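Local coordinates for protein 3-keto-5-aminohexanoate cleavage enzyme (Burkholderia xenovorans LB400, PDB 3E49) that probably cleaves 3-keto-5-aminohexanoate as a zinc-dependent member of the beta-keto acid cleavage family, built on a TIM-barrel fold, at residues H216-A221 with A227-S232; L121-E126 with G202-I207; A35-G40 with E271-Q276; F157-C162 with K189-P194. All blocks are in the same frame, centred on the assembly; numbering follows the deposited sequence.

Contact 1 of 4, residues H216-A221 with A227-S232; sequences HMRRTA and ADYVWS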
loop_
_atom_site.group_PDB
_atom_site.type_symbol
_atom_site.label_atom_id
_atom_site.label_comp_id
_atom_site.label_asym_id
_atom_site.label_seq_id
_atom_site.Cartn_x
_atom_site.Cartn_y
_atom_site.Cartn_z
ATOM N N HIS A 216 -0.325 1.603 -6.302
ATOM C CA HIS A 216 -1.600 0.885 -6.319
ATOM C C HIS A 216 -2.021 0.420 -7.714
ATOM O O HIS A 216 -2.555 -0.682 -7.873
ATOM C CB HIS A 216 -2.690 1.679 -5.673
ATOM C CG HIS A 216 -3.924 0.898 -5.427
ATOM N ND1 HIS A 216 -3.985 -0.150 -4.540
ATOM C CD2 HIS A 216 -5.167 1.009 -5.972
ATOM C CE1 HIS A 216 -5.204 -0.636 -4.513
ATOM N NE2 HIS A 216 -5.952 0.057 -5.338
HETATM N N MSE A 217 -1.748 1.211 -8.726
HETATM C CA MSE A 217 -2.050 0.777 -10.048
HETATM C C MSE A 217 -1.246 -0.489 -10.382
HETATM O O MSE A 217 -1.797 -1.430 -10.928
HETATM C CB MSE A 217 -1.752 1.904 -11.042
HETATM C CG MSE A 217 -2.707 3.119 -10.961
HETATM SE SE MSE A 217 -4.535 2.751 -11.273
HETATM C CE MSE A 217 -4.411 2.268 -13.202
ATOM N N ARG A 218 0.040 -0.534 -10.000
ATOM C CA ARG A 218 0.831 -1.752 -10.269
ATOM C C ARG A 218 0.323 -2.959 -9.493
ATOM O O ARG A 218 0.242 -4.067 -9.993
ATOM C CB ARG A 218 2.283 -1.556 -9.887
ATOM C CG ARG A 218 3.094 -2.768 -10.308
ATOM C CD ARG A 218 4.378 -2.874 -9.564
ATOM N NE ARG A 218 5.005 -4.100 -10.010
ATOM C CZ ARG A 218 6.262 -4.455 -9.786
ATOM N NH1 ARG A 218 7.085 -3.679 -9.123
ATOM N NH2 ARG A 218 6.701 -5.606 -10.278
ATOM N N ARG A 219 0.029 -2.769 -8.213
ATOM C CA ARG A 219 -0.452 -3.854 -7.368
ATOM C C ARG A 219 -1.752 -4.432 -7.923
ATOM O O ARG A 219 -1.948 -5.666 -7.934
ATOM C CB ARG A 219 -0.708 -3.157 -5.979
ATOM C CG ARG A 219 -1.192 -3.857 -4.845
ATOM C CD ARG A 219 -1.542 -2.772 -3.817
ATOM N NE ARG A 219 -0.360 -2.034 -3.388
ATOM C CZ ARG A 219 -0.377 -0.750 -3.006
ATOM N NH1 ARG A 219 -1.480 -0.040 -3.091
ATOM N NH2 ARG A 219 0.740 -0.158 -2.628
ATOM N N THR A 220 -2.616 -3.558 -8.449
ATOM C CA THR A 220 -3.935 -3.953 -8.940
ATOM C C THR A 220 -3.712 -4.779 -10.186
ATOM O O THR A 220 -4.266 -5.857 -10.293
ATOM C CB THR A 220 -4.750 -2.814 -9.293
ATOM O OG1 THR A 220 -4.960 -2.063 -8.055
ATOM C CG2 THR A 220 -6.136 -3.215 -9.834
ATOM N N ALA A 221 -2.946 -4.179 -11.054
ATOM C CA ALA A 221 -2.623 -4.867 -12.369
ATOM C C ALA A 221 -1.940 -6.183 -12.089
ATOM O O ALA A 221 -2.277 -7.215 -12.737
ATOM C CB ALA A 221 -1.794 -3.962 -13.215
ATOM N N ALA A 227 1.437 -12.220 -14.914
ATOM C CA ALA A 227 2.496 -12.069 -15.924
ATOM C C ALA A 227 1.974 -11.761 -17.329
ATOM O O ALA A 227 2.772 -11.652 -18.278
ATOM C CB ALA A 227 3.294 -13.335 -15.980
ATOM N N ASP A 228 0.658 -11.644 -17.485
ATOM C CA ASP A 228 0.053 -11.417 -18.804
ATOM C C ASP A 228 -0.068 -9.974 -19.262
ATOM O O ASP A 228 -0.758 -9.714 -20.217
ATOM C CB ASP A 228 -1.341 -12.031 -18.843
ATOM C CG ASP A 228 -1.313 -13.539 -18.888
ATOM O OD1 ASP A 228 -0.206 -14.097 -18.956
ATOM O OD2 ASP A 228 -2.402 -14.154 -18.869
ATOM N N TYR A 229 0.545 -9.037 -18.566
ATOM C CA TYR A 229 0.461 -7.656 -18.995
ATOM C C TYR A 229 1.839 -7.039 -19.050
ATOM O O TYR A 229 2.775 -7.532 -18.398
ATOM C CB TYR A 229 -0.488 -6.856 -18.098
ATOM C CG TYR A 229 0.092 -6.299 -16.820
ATOM C CD1 TYR A 229 0.364 -7.122 -15.736
ATOM C CD2 TYR A 229 0.325 -4.935 -16.684
ATOM C CE1 TYR A 229 0.893 -6.606 -14.565
ATOM C CE2 TYR A 229 0.831 -4.411 -15.526
ATOM C CZ TYR A 229 1.116 -5.253 -14.465
ATOM O OH TYR A 229 1.617 -4.718 -13.317
ATOM N N VAL A 230 1.975 -6.027 -19.908
ATOM C CA VAL A 230 3.186 -5.236 -20.066
ATOM C C VAL A 230 2.809 -3.828 -19.595
ATOM O O VAL A 230 1.876 -3.208 -20.106
ATOM C CB VAL A 230 3.639 -5.229 -21.494
ATOM C CG1 VAL A 230 4.899 -4.356 -21.670
ATOM C CG2 VAL A 230 3.907 -6.686 -21.919
ATOM N N TRP A 231 3.557 -3.324 -18.638
ATOM C CA TRP A 231 3.218 -2.069 -17.987
ATOM C C TRP A 231 3.970 -0.869 -18.513
ATOM O O TRP A 231 5.195 -0.910 -18.657
ATOM C CB TRP A 231 3.517 -2.260 -16.519
ATOM C CG TRP A 231 3.147 -1.096 -15.654
ATOM C CD1 TRP A 231 2.114 -0.228 -15.852
ATOM C CD2 TRP A 231 3.730 -0.761 -14.394
ATOM N NE1 TRP A 231 2.050 0.662 -14.792
ATOM C CE2 TRP A 231 3.038 0.353 -13.896
ATOM C CE3 TRP A 231 4.786 -1.289 -13.642
ATOM C CZ2 TRP A 231 3.372 0.953 -12.672
ATOM C CZ3 TRP A 231 5.132 -0.662 -12.435
ATOM C CH2 TRP A 231 4.420 0.433 -11.975
ATOM N N SER A 232 3.235 0.226 -18.772
ATOM C CA SER A 232 3.886 1.459 -19.164
ATOM C C SER A 232 3.287 2.558 -18.317
ATOM O O SER A 232 2.137 2.528 -17.952
ATOM C CB SER A 232 3.704 1.785 -20.632
ATOM O OG SER A 232 4.503 2.878 -21.017
#

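Contact 2 of 4, residues L121-E126 with G202-I207; sequences LYPMLE and GLLGGI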
loop_
_atom_site.group_PDB
_atom_site.type_symbol
_atom_site.label_atom_id
_atom_site.label_comp_id
_atom_site.label_asym_id
_atom_site.label_seq_id
_atom_site.Cartn_x
_atom_site.Cartn_y
_atom_site.Cartn_z
ATOM N N LEU A 121 -9.928 19.995 -18.386
ATOM C CA LEU A 121 -8.864 20.734 -19.058
ATOM C C LEU A 121 -8.899 22.223 -18.768
ATOM O O LEU A 121 -7.893 22.902 -18.913
ATOM C CB LEU A 121 -8.931 20.514 -20.564
ATOM C CG LEU A 121 -8.893 19.077 -21.121
ATOM C CD1 LEU A 121 -8.727 19.191 -22.605
ATOM C CD2 LEU A 121 -7.796 18.230 -20.509
ATOM N N TYR A 122 -10.054 22.704 -18.341
ATOM C CA TYR A 122 -10.289 24.110 -18.027
ATOM C C TYR A 122 -9.310 24.744 -17.068
ATOM O O TYR A 122 -9.099 25.959 -17.155
ATOM C CB TYR A 122 -11.737 24.352 -17.546
ATOM C CG TYR A 122 -12.156 23.562 -16.323
ATOM C CD1 TYR A 122 -12.766 22.306 -16.454
ATOM C CD2 TYR A 122 -11.955 24.068 -15.041
ATOM C CE1 TYR A 122 -13.131 21.593 -15.379
ATOM C CE2 TYR A 122 -12.318 23.345 -13.937
ATOM C CZ TYR A 122 -12.925 22.113 -14.112
ATOM O OH TYR A 122 -13.304 21.393 -13.034
ATOM N N PRO A 123 -8.735 23.985 -16.105
ATOM C CA PRO A 123 -7.739 24.685 -15.274
ATOM C C PRO A 123 -6.519 25.240 -16.031
ATOM O O PRO A 123 -5.827 26.110 -15.515
ATOM C CB PRO A 123 -7.321 23.611 -14.258
ATOM C CG PRO A 123 -8.529 22.767 -14.147
ATOM C CD PRO A 123 -8.957 22.621 -15.590
HETATM N N MSE A 124 -6.236 24.715 -17.221
HETATM C CA MSE A 124 -5.152 25.224 -18.049
HETATM C C MSE A 124 -5.393 26.668 -18.446
HETATM O O MSE A 124 -4.451 27.376 -18.761
HETATM C CB MSE A 124 -4.964 24.356 -19.283
HETATM C CG MSE A 124 -4.379 23.009 -18.938
HETATM SE SE MSE A 124 -4.201 21.830 -20.510
HETATM C CE MSE A 124 -5.946 21.554 -20.810
ATOM N N LEU A 125 -6.640 27.110 -18.442
ATOM C CA LEU A 125 -6.936 28.516 -18.726
ATOM C C LEU A 125 -6.350 29.465 -17.654
ATOM O O LEU A 125 -6.322 30.678 -17.837
ATOM C CB LEU A 125 -8.437 28.745 -18.827
ATOM C CG LEU A 125 -9.145 28.127 -20.002
ATOM C CD1 LEU A 125 -10.621 28.153 -19.780
ATOM C CD2 LEU A 125 -8.765 28.863 -21.280
ATOM N N GLU A 126 -5.904 28.925 -16.534
ATOM C CA GLU A 126 -5.259 29.753 -15.521
ATOM C C GLU A 126 -3.847 30.091 -15.981
ATOM O O GLU A 126 -3.340 31.153 -15.650
ATOM C CB GLU A 126 -5.274 29.048 -14.161
ATOM C CG GLU A 126 -6.717 28.950 -13.604
ATOM C CD GLU A 126 -6.985 27.754 -12.677
ATOM O OE1 GLU A 126 -6.023 27.075 -12.202
ATOM O OE2 GLU A 126 -8.206 27.502 -12.442
ATOM N N GLY A 202 -2.205 11.957 -13.197
ATOM C CA GLY A 202 -2.113 13.388 -13.154
ATOM C C GLY A 202 -3.093 14.230 -13.899
ATOM O O GLY A 202 -2.901 15.422 -13.958
ATOM N N LEU A 203 -4.123 13.640 -14.479
ATOM C CA LEU A 203 -5.119 14.415 -15.216
ATOM C C LEU A 203 -6.303 14.596 -14.339
ATOM O O LEU A 203 -6.735 13.626 -13.717
ATOM C CB LEU A 203 -5.579 13.668 -16.450
ATOM C CG LEU A 203 -4.492 13.408 -17.486
ATOM C CD1 LEU A 203 -5.104 12.646 -18.655
ATOM C CD2 LEU A 203 -3.838 14.730 -17.967
ATOM N N LEU A 204 -6.853 15.812 -14.277
ATOM C CA LEU A 204 -8.054 16.067 -13.499
ATOM C C LEU A 204 -9.175 15.277 -14.145
ATOM O O LEU A 204 -9.463 15.470 -15.321
ATOM C CB LEU A 204 -8.395 17.566 -13.475
ATOM C CG LEU A 204 -9.676 17.940 -12.748
ATOM C CD1 LEU A 204 -9.648 17.514 -11.289
ATOM C CD2 LEU A 204 -9.945 19.443 -12.899
ATOM N N GLY A 205 -9.794 14.394 -13.367
ATOM C CA GLY A 205 -10.806 13.466 -13.872
ATOM C C GLY A 205 -10.280 12.033 -13.836
ATOM O O GLY A 205 -11.046 11.085 -13.920
ATOM N N GLY A 206 -8.962 11.882 -13.722
ATOM C CA GLY A 206 -8.310 10.574 -13.554
ATOM C C GLY A 206 -7.598 10.504 -12.202
ATOM O O GLY A 206 -7.800 11.377 -11.315
ATOM N N ILE A 207 -6.816 9.446 -12.002
ATOM C CA ILE A 207 -6.044 9.299 -10.748
ATOM C C ILE A 207 -4.908 10.333 -10.715
ATOM O O ILE A 207 -4.444 10.810 -11.777
ATOM C CB ILE A 207 -5.463 7.866 -10.635
ATOM C CG1 ILE A 207 -5.055 7.568 -9.197
ATOM C CG2 ILE A 207 -4.300 7.738 -11.541
ATOM C CD1 ILE A 207 -4.647 6.117 -9.018
#

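Contact 3 of 4, residues A35-G40 with E271-Q276; sequences AQASIG and ETNAAQ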
loop_
_atom_site.group_PDB
_atom_site.type_symbol
_atom_site.label_atom_id
_atom_site.label_comp_id
_atom_site.label_asym_id
_atom_site.label_seq_id
_atom_site.Cartn_x
_atom_site.Cartn_y
_atom_site.Cartn_z
ATOM N N ALA A 35 5.435 14.144 -38.648
ATOM C CA ALA A 35 6.380 13.169 -39.127
ATOM C C ALA A 35 7.786 13.420 -38.614
ATOM O O ALA A 35 8.468 12.472 -38.171
ATOM C CB ALA A 35 6.348 13.091 -40.725
ATOM N N GLN A 36 8.268 14.659 -38.691
ATOM C CA GLN A 36 9.627 14.900 -38.209
ATOM C C GLN A 36 9.697 14.665 -36.686
ATOM O O GLN A 36 10.713 14.213 -36.202
ATOM C CB GLN A 36 10.188 16.294 -38.590
ATOM C CG GLN A 36 10.447 16.477 -40.117
ATOM C CD GLN A 36 11.258 15.326 -40.755
ATOM O OE1 GLN A 36 10.777 14.644 -41.679
ATOM N NE2 GLN A 36 12.457 15.080 -40.233
ATOM N N ALA A 37 8.634 14.996 -35.957
ATOM C CA ALA A 37 8.557 14.774 -34.502
ATOM C C ALA A 37 8.721 13.278 -34.206
ATOM O O ALA A 37 9.485 12.878 -33.320
ATOM C CB ALA A 37 7.248 15.285 -33.973
ATOM N N SER A 38 8.031 12.467 -35.013
ATOM C CA SER A 38 8.010 11.011 -34.895
ATOM C C SER A 38 9.316 10.361 -35.292
ATOM O O SER A 38 9.833 9.476 -34.611
ATOM C CB SER A 38 6.850 10.445 -35.705
ATOM O OG SER A 38 5.613 11.021 -35.300
ATOM N N ILE A 39 9.926 10.827 -36.364
ATOM C CA ILE A 39 11.198 10.273 -36.744
ATOM C C ILE A 39 12.308 10.655 -35.787
ATOM O O ILE A 39 13.164 9.848 -35.476
ATOM C CB ILE A 39 11.547 10.680 -38.213
ATOM C CG1 ILE A 39 10.448 10.126 -39.154
ATOM C CG2 ILE A 39 12.899 10.184 -38.549
ATOM C CD1 ILE A 39 10.352 10.826 -40.544
ATOM N N GLY A 40 12.297 11.892 -35.285
ATOM C CA GLY A 40 13.280 12.315 -34.294
ATOM C C GLY A 40 13.170 11.530 -32.986
ATOM O O GLY A 40 14.169 11.208 -32.384
ATOM N N GLU A 271 11.713 21.538 -26.634
ATOM C CA GLU A 271 11.790 21.963 -28.036
ATOM C C GLU A 271 11.384 20.854 -28.998
ATOM O O GLU A 271 10.857 21.116 -30.085
ATOM C CB GLU A 271 13.186 22.487 -28.379
ATOM C CG GLU A 271 13.524 23.728 -27.569
ATOM C CD GLU A 271 14.824 24.373 -28.000
ATOM O OE1 GLU A 271 15.489 23.838 -28.910
ATOM O OE2 GLU A 271 15.163 25.422 -27.422
ATOM N N THR A 272 11.666 19.619 -28.609
ATOM C CA THR A 272 11.238 18.467 -29.373
ATOM C C THR A 272 10.755 17.347 -28.428
ATOM O O THR A 272 10.944 17.394 -27.198
ATOM C CB THR A 272 12.382 17.960 -30.272
ATOM O OG1 THR A 272 13.483 17.454 -29.479
ATOM C CG2 THR A 272 12.890 19.133 -31.143
ATOM N N ASN A 273 10.068 16.402 -29.039
ATOM C CA ASN A 273 9.642 15.148 -28.421
ATOM C C ASN A 273 10.903 14.360 -28.106
ATOM O O ASN A 273 11.049 13.760 -27.037
ATOM C CB ASN A 273 8.752 14.367 -29.394
ATOM C CG ASN A 273 7.330 14.765 -29.336
ATOM O OD1 ASN A 273 6.601 14.310 -28.468
ATOM N ND2 ASN A 273 6.886 15.559 -30.295
ATOM N N ALA A 274 11.841 14.371 -29.053
ATOM C CA ALA A 274 13.109 13.686 -28.873
ATOM C C ALA A 274 13.878 14.150 -27.625
ATOM O O ALA A 274 14.541 13.367 -26.970
ATOM C CB ALA A 274 13.969 13.814 -30.148
ATOM N N ALA A 275 13.774 15.415 -27.263
ATOM C CA ALA A 275 14.433 15.919 -26.079
ATOM C C ALA A 275 13.960 15.109 -24.862
ATOM O O ALA A 275 14.767 14.739 -24.005
ATOM C CB ALA A 275 14.089 17.397 -25.889
ATOM N N GLN A 276 12.653 14.830 -24.816
ATOM C CA GLN A 276 12.043 14.064 -23.719
ATOM C C GLN A 276 12.453 12.605 -23.718
ATOM O O GLN A 276 12.617 12.008 -22.634
ATOM C CB GLN A 276 10.528 14.199 -23.768
ATOM C CG GLN A 276 10.035 15.592 -23.438
ATOM C CD GLN A 276 8.527 15.704 -23.468
ATOM O OE1 GLN A 276 7.860 14.817 -23.979
ATOM N NE2 GLN A 276 7.981 16.772 -22.874
HETATM O O HOH W 1 11.312 14.724 -31.949
#

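Contact 4 of 4, residues F157-C162 with K189-P194; sequences FILKTC and KLATPP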
loop_
_atom_site.group_PDB
_atom_site.type_symbol
_atom_site.label_atom_id
_atom_site.label_comp_id
_atom_site.label_asym_id
_atom_site.label_seq_id
_atom_site.Cartn_x
_atom_site.Cartn_y
_atom_site.Cartn_z
ATOM N N PHE A 157 -17.059 -2.943 -28.802
ATOM C CA PHE A 157 -17.062 -2.677 -30.238
ATOM C C PHE A 157 -15.662 -2.469 -30.777
ATOM O O PHE A 157 -15.288 -3.045 -31.811
ATOM C CB PHE A 157 -17.962 -1.474 -30.545
ATOM C CG PHE A 157 -18.087 -1.193 -32.004
ATOM C CD1 PHE A 157 -18.997 -1.895 -32.772
ATOM C CD2 PHE A 157 -17.243 -0.287 -32.622
ATOM C CE1 PHE A 157 -19.092 -1.658 -34.135
ATOM C CE2 PHE A 157 -17.327 -0.045 -33.982
ATOM C CZ PHE A 157 -18.263 -0.726 -34.739
ATOM N N ILE A 158 -14.864 -1.655 -30.087
ATOM C CA ILE A 158 -13.481 -1.403 -30.526
ATOM C C ILE A 158 -12.655 -2.699 -30.500
ATOM O O ILE A 158 -11.910 -3.003 -31.435
ATOM C CB ILE A 158 -12.828 -0.315 -29.642
ATOM C CG1 ILE A 158 -13.571 1.010 -29.825
ATOM C CG2 ILE A 158 -11.360 -0.150 -30.000
ATOM C CD1 ILE A 158 -13.319 2.054 -28.760
ATOM N N LEU A 159 -12.815 -3.491 -29.452
ATOM C CA LEU A 159 -12.026 -4.713 -29.329
ATOM C C LEU A 159 -12.340 -5.653 -30.469
ATOM O O LEU A 159 -11.439 -6.260 -31.047
ATOM C CB LEU A 159 -12.304 -5.426 -27.992
ATOM C CG LEU A 159 -11.823 -4.749 -26.707
ATOM C CD1 LEU A 159 -12.394 -5.436 -25.444
ATOM C CD2 LEU A 159 -10.286 -4.703 -26.686
ATOM N N LYS A 160 -13.624 -5.789 -30.775
ATOM C CA LYS A 160 -14.048 -6.688 -31.851
ATOM C C LYS A 160 -13.620 -6.166 -33.204
ATOM O O LYS A 160 -13.021 -6.898 -33.992
ATOM C CB LYS A 160 -15.574 -6.868 -31.815
ATOM C CG LYS A 160 -16.150 -7.672 -32.970
ATOM N N THR A 161 -13.893 -4.891 -33.455
ATOM C CA THR A 161 -13.618 -4.295 -34.761
ATOM C C THR A 161 -12.139 -4.188 -35.090
ATOM O O THR A 161 -11.650 -4.797 -36.065
ATOM C CB THR A 161 -14.336 -2.934 -34.859
ATOM O OG1 THR A 161 -15.736 -3.178 -34.669
ATOM C CG2 THR A 161 -14.138 -2.311 -36.204
ATOM N N CYS A 162 -11.413 -3.448 -34.266
ATOM C CA CYS A 162 -9.977 -3.279 -34.479
ATOM C C CYS A 162 -9.251 -4.597 -34.247
ATOM O O CYS A 162 -8.347 -4.937 -34.983
ATOM C CB CYS A 162 -9.426 -2.158 -33.589
ATOM S SG CYS A 162 -10.101 -0.564 -34.012
ATOM N N LYS A 189 -12.724 -13.018 -22.475
ATOM C CA LYS A 189 -11.844 -13.431 -23.591
ATOM C C LYS A 189 -11.907 -12.508 -24.793
ATOM O O LYS A 189 -11.603 -12.944 -25.909
ATOM C CB LYS A 189 -12.141 -14.865 -24.075
ATOM C CG LYS A 189 -12.119 -15.938 -23.018
ATOM C CD LYS A 189 -10.755 -16.156 -22.455
ATOM C CE LYS A 189 -10.836 -17.104 -21.259
ATOM N NZ LYS A 189 -9.546 -17.215 -20.541
ATOM N N LEU A 190 -12.258 -11.236 -24.575
ATOM C CA LEU A 190 -12.403 -10.284 -25.682
ATOM C C LEU A 190 -11.100 -9.544 -26.039
ATOM O O LEU A 190 -11.047 -8.764 -26.983
ATOM C CB LEU A 190 -13.570 -9.326 -25.398
ATOM C CG LEU A 190 -14.908 -10.047 -25.344
ATOM C CD1 LEU A 190 -16.049 -9.092 -24.991
ATOM C CD2 LEU A 190 -15.175 -10.820 -26.682
ATOM N N ALA A 191 -10.046 -9.836 -25.283
ATOM C CA ALA A 191 -8.718 -9.292 -25.497
ATOM C C ALA A 191 -7.780 -10.439 -25.133
ATOM O O ALA A 191 -8.049 -11.128 -24.165
ATOM C CB ALA A 191 -8.478 -8.088 -24.569
ATOM N N THR A 192 -6.714 -10.653 -25.908
ATOM C CA THR A 192 -5.757 -11.699 -25.625
ATOM C C THR A 192 -4.397 -11.133 -25.149
ATOM O O THR A 192 -3.981 -10.052 -25.556
ATOM C CB THR A 192 -5.504 -12.554 -26.874
ATOM O OG1 THR A 192 -4.907 -11.733 -27.871
ATOM C CG2 THR A 192 -6.795 -13.121 -27.412
ATOM N N PRO A 193 -3.681 -11.875 -24.304
ATOM C CA PRO A 193 -2.400 -11.397 -23.786
ATOM C C PRO A 193 -1.272 -11.397 -24.807
ATOM O O PRO A 193 -1.356 -12.119 -25.787
ATOM C CB PRO A 193 -2.098 -12.384 -22.640
ATOM C CG PRO A 193 -2.787 -13.630 -23.036
ATOM C CD PRO A 193 -4.047 -13.191 -23.745
ATOM N N PRO A 194 -0.207 -10.601 -24.582
ATOM C CA PRO A 194 0.008 -9.703 -23.439
ATOM C C PRO A 194 -0.759 -8.391 -23.561
ATOM O O PRO A 194 -0.891 -7.846 -24.637
ATOM C CB PRO A 194 1.515 -9.441 -23.450
ATOM C CG PRO A 194 1.964 -9.740 -24.857
ATOM C CD PRO A 194 0.915 -10.594 -25.527
HETATM O O HOH W 2 -9.185 -7.751 -29.389
#

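Contact 1 of 4, residues H216-A221 with A227-S232
The hydroxyl of Y229 and the guanidinium of R218 converge on one carboxylate, that of D222: Y229 OH hydrogen-bonds one of its oxygens while R218 NE makes a salt bridge to the other. The same phenol oxygen lies 3.5 Å from A221 CB and 3.7 Å from R218 O, so its polar end is seated against the helix backbone. A221 CB presses on one face of the Y229 ring, 3.4 Å from its CZ. Y229 reaches this place with CG lodged between its backbone N and carbonyl carbon (chi1 84°), which turns the ring toward the helix. R218 serves the second ring. Its CB sits over a face of W231, 4.0 Å from the six-membered ring centroid and 27° off the normal, a CH-pi contact; CG follows at 3.6 Å from W231 CZ3. Chain and indole cross at about a right angle. The extended R218 chain carries the guanidinium on past W231, the two planes 31° apart, and R218 NH1 continues to Q250 OE1. W231 NE1 is satisfied by T199. These aromatic and charged groups line a pocket holding a 2-ethoxyethanol molecule, probably from the crystallisation liquor, about 3 Å from the R218 side chain. Helix 216-221 and strand 229-232 run antiparallel, their axes 10.7 Å apart, as the last two elements of a beta-alpha-beta crossover that starts with strand 195-201; helix 176-187 flanks the helix through H216, M217 and T220, and strands 195-201 and 253-256 border the strand.

Contact 2 of 4, residues L121-E126 with G202-I207
L204 gives up more surface here than any other residue of the two segments, reaching with one methyl toward two neighbours, P123 and Y122. Its CD2 comes within 3.8 Å of P123 CG, the flap of the proline ring, and within 3.9 Å of Y122 OH. The L204 side chain crosses the proline at about a right angle, so the meeting is a narrow one of methyl on methylene. Against the tyrosine it slants, touching the phenol end, with L204 CD2 4.2 Å from Y122 CZ. With CG anti to the backbone N (chi1 177°), the isobutyl group stands out from its turn and delivers CD2 to both partners. P123 CD lies against its own neighbour in the chain, 3.3 Å above one face of the Y122 ring, toward the rim. The tyrosine ring also engages R144 in a cation-pi interaction and meets the H184 ring of the second subunit with the planes at about 70°. P123 packs on that same H184, and L204 on F152 of that subunit, so this apolar patch belongs partly to the subunit interface. Backbone bonding of L204 with G120 ties the loops together just before the 121-126 segment. L204 owes its projecting place to a type II beta turn from L203 to G206, closed by G206 N to L203 O at 2.8 Å, with G205 at its third position adopting positive phi. The turn sits in the beta-to-alpha loop between strand 195-201 and helix 211-225, one of the loops at the C-terminal ends of the TIM-barrel strands.

Contact 3 of 4, residues A35-G40 with E271-Q276
N273 leans toward A37 across the gap between two helices. Its CB, 4.9 Å from A37 CB, only approaches; CG stands anti to the carbonyl carbon (chi1 -85°), which lets ND2 reach the side of A37. At the tip, ND2 rests 3.7 Å from A37 CB and gives a hydrogen bond to V14 O, while OD1 accepts from L258 N. The amide is thus held at both ends, and it joins helix 273-286 to the loops following strands 10-13 and 253-256. Those two strands, the first and last parallel strands of the TIM barrel, lie side by side, and helices 31-44 and 273-286 meet outside that closure. The N273 side chain is about 6 Å from that of the zinc ligand E259 and about 11 Å from the zinc, and its bond to L258 N holds the backbone next to that ligand. Next along the chain, A274 CB fits against G40, one turn after A37, 3.4 Å from G40 O; G40 CA and A274 CA are 5.6 Å apart. A water spans the same gap, donating to A37 O at 2.9 Å and accepting from A274 N at 3.0 Å. T272 caps the helix, its OG1 accepting from A275 N.

Contact 4 of 4, residues F157-C162 with K189-P194
L159 lays its whole branched side chain against the carbonyl of L190. Its CB is 3.7 Å from L190 O, and its CD1 lies 3.9 Å from that oxygen and 4.1 Å from L190 CB; the two leucine side chains cross at about a right angle. The other methyl, CD2, makes a looser contact with A191 CB at 4.4 Å. L159 CG stands anti to the carbonyl carbon (chi1 -69°), turning the fork toward the loop. The carbonyl beneath these methyls keeps a polar partner: one water donates to L190 O and to L159 O, 3.2 Å from each, linking the helix backbone to the loop beside the apolar contact. Further out, F185 of helix 176-187 touches both L159 and L190. A Schellman motif with K189 at positive phi ends that helix and turns the chain so that the L190 carbonyl and A191 CB come beside L159. Beyond A191 the loop is held by T192 O, which accepts from R168 NH2, and a cis peptide precedes P194. The contact thus lies on the outer layer of the barrel: helix 152-163 rests on strands 109-113 and 168-173 through L112, F169 and F171, beside helix 95-105, while the loop leads into strand 195-201.

How the contacts relate
All four contacts are partly buried; contact 1 joins a barrel strand to its helix, the others lie among helices and loops. Contact 1 works through aromatic faces and a charged network; contact 3 joins two helices at the barrel closure by small residues, an amide and water, and is the one nearest the zinc site. Contacts 2 and 4 involve loops and are mainly aliphatic, though a water bridges contact 4. Contacts 1 and 2 reach the second subunit, contact 1 the third and fourth as well; 3 and 4 touch no other chain. Contacts 2 and 4 flank strand 195-201 in sequence; contact 1 touches both, through M217 on I207 and V230 on P194.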